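Local coordinates for adenosine monophosphate-protein transferase (PDB 2D16) that belongs to the adenosine-specific kinase family and probably binds an adenosine nucleotide, perhaps to transfer adenosine monophosphate to protein, at the interface of chains A and B. Sequence-based numbering; all coordinates share one arbitrary frame. Chains: chain A/B, hypothetical protein PH1918.

The interface of chains A and B. Residues chain A 39-40, 91, 93-94; chain B 38-41.
A:Asn94 reaches from the start of helix 92-100 to the C-terminal end of helix 25-39 of the other chain, where its amide nitrogen ND2 donates a hydrogen bond to the backbone carbonyl B:Thr38 O at 2.6 Å. The acceptor lies close to the plane of the amide, but the donor stands above the carbonyl plane, 53° out of it, and misses the lone pairs. Tip to tip with this side chain comes the ring of B:Pro41, whose CD packs 3.5 Å from A:Asn94 CG. The same ring is met by A:Tyr91, whose ring carbon CD2 approaches B:Pro41 CG at 3.6 Å in an oblique crossing. On the other flank, A:Ile93 extends its chain with CG1 anti to the backbone N (chi1 -164°), bringing CD1 to the methyl CG2 of B:Thr38 at 3.8 Å, roughly at a right angle. Behind the first shell, the backbone N of A:Tyr91 donates to A:Asn94 OD1 at 3.0 Å, which would hold the amide with ND2 turned toward chain B. An alanine in place of A:Asn94 would probably leave B:Thr38 O without this donor and open a gap against the B:Pro41 ring. The patch belongs to a two-fold symmetric interface in the deposited tetramer, so the contact recurs with the chains exchanged; the structure alone does not show whether this pairing forms in solution. Nearby, a water links the two helix ends, lying 2.6 Å from both A:Ala39 O and B:Ala39 O and 3.0 Å from A:Asn94 O.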
loop_
_atom_site.group_PDB
_atom_site.type_symbol
_atom_site.label_atom_id
_atom_site.label_comp_id
_atom_site.label_asym_id
_atom_site.label_seq_id
_atom_site.Cartn_x
_atom_site.Cartn_y
_atom_site.Cartn_z
ATOM N N ALA A 39 10.694 0.405 33.397
ATOM C CA ALA A 39 10.536 1.852 33.247
ATOM C C ALA A 39 11.286 2.470 32.070
ATOM O O ALA A 39 10.715 3.259 31.319
ATOM C CB ALA A 39 10.933 2.551 34.540
ATOM N N VAL A 40 12.559 2.117 31.913
ATOM C CA VAL A 40 13.380 2.661 30.826
ATOM C C VAL A 40 14.348 1.602 30.303
ATOM O O VAL A 40 15.105 1.016 31.071
ATOM C CB VAL A 40 14.223 3.880 31.304
ATOM C CG1 VAL A 40 15.106 4.390 30.164
ATOM C CG2 VAL A 40 13.307 4.998 31.801
ATOM N N TYR A 91 16.157 8.828 34.367
ATOM C CA TYR A 91 15.967 9.967 35.256
ATOM C C TYR A 91 14.773 9.714 36.168
ATOM O O TYR A 91 13.898 8.916 35.839
ATOM C CB TYR A 91 15.706 11.230 34.439
ATOM C CG TYR A 91 16.818 11.594 33.481
ATOM C CD1 TYR A 91 18.076 11.970 33.953
ATOM C CD2 TYR A 91 16.609 11.579 32.100
ATOM C CE1 TYR A 91 19.099 12.328 33.075
ATOM C CE2 TYR A 91 17.627 11.937 31.213
ATOM C CZ TYR A 91 18.868 12.310 31.711
ATOM O OH TYR A 91 19.876 12.682 30.847
ATOM N N ILE A 93 12.130 11.351 36.666
ATOM C CA ILE A 93 10.864 11.595 35.989
ATOM C C ILE A 93 10.399 10.394 35.156
ATOM O O ILE A 93 9.216 10.266 34.853
ATOM C CB ILE A 93 10.935 12.867 35.095
ATOM C CG1 ILE A 93 9.517 13.320 34.734
ATOM C CG2 ILE A 93 11.757 12.589 33.842
ATOM C CD1 ILE A 93 9.449 14.672 34.039
ATOM N N ASN A 94 11.328 9.501 34.810
ATOM C CA ASN A 94 10.986 8.317 34.028
ATOM C C ASN A 94 10.628 7.129 34.919
ATOM O O ASN A 94 10.044 6.157 34.439
ATOM C CB ASN A 94 12.164 7.867 33.147
ATOM C CG ASN A 94 12.749 8.985 32.304
ATOM O OD1 ASN A 94 13.960 9.224 32.301
ATOM N ND2 ASN A 94 11.878 9.694 31.595
ATOM N N THR B 38 8.009 12.449 28.846
ATOM C CA THR B 38 8.499 12.181 30.195
ATOM C C THR B 38 8.695 10.693 30.487
ATOM O O THR B 38 9.327 10.334 31.482
ATOM C CB THR B 38 7.535 12.726 31.278
ATOM O OG1 THR B 38 6.344 11.928 31.306
ATOM C CG2 THR B 38 7.169 14.175 30.993
ATOM N N ALA B 39 8.162 9.837 29.622
ATOM C CA ALA B 39 8.246 8.392 29.834
ATOM C C ALA B 39 9.613 7.773 29.588
ATOM O O ALA B 39 10.086 6.967 30.388
ATOM C CB ALA B 39 7.203 7.684 28.981
ATOM N N VAL B 40 10.240 8.145 28.479
ATOM C CA VAL B 40 11.542 7.602 28.122
ATOM C C VAL B 40 12.375 8.661 27.410
ATOM O O VAL B 40 11.928 9.254 26.428
ATOM C CB VAL B 40 11.405 6.387 27.169
ATOM C CG1 VAL B 40 12.790 5.874 26.771
ATOM C CG2 VAL B 40 10.598 5.276 27.840
ATOM N N PRO B 41 13.594 8.918 27.902
ATOM C CA PRO B 41 14.453 9.920 27.264
ATOM C C PRO B 41 14.763 9.499 25.829
ATOM O O PRO B 41 15.071 8.334 25.571
ATOM C CB PRO B 41 15.705 9.913 28.140
ATOM C CG PRO B 41 15.180 9.499 29.489
ATOM C CD PRO B 41 14.215 8.397 29.131
HETATM O O HOH W 1 8.948 5.151 31.822
#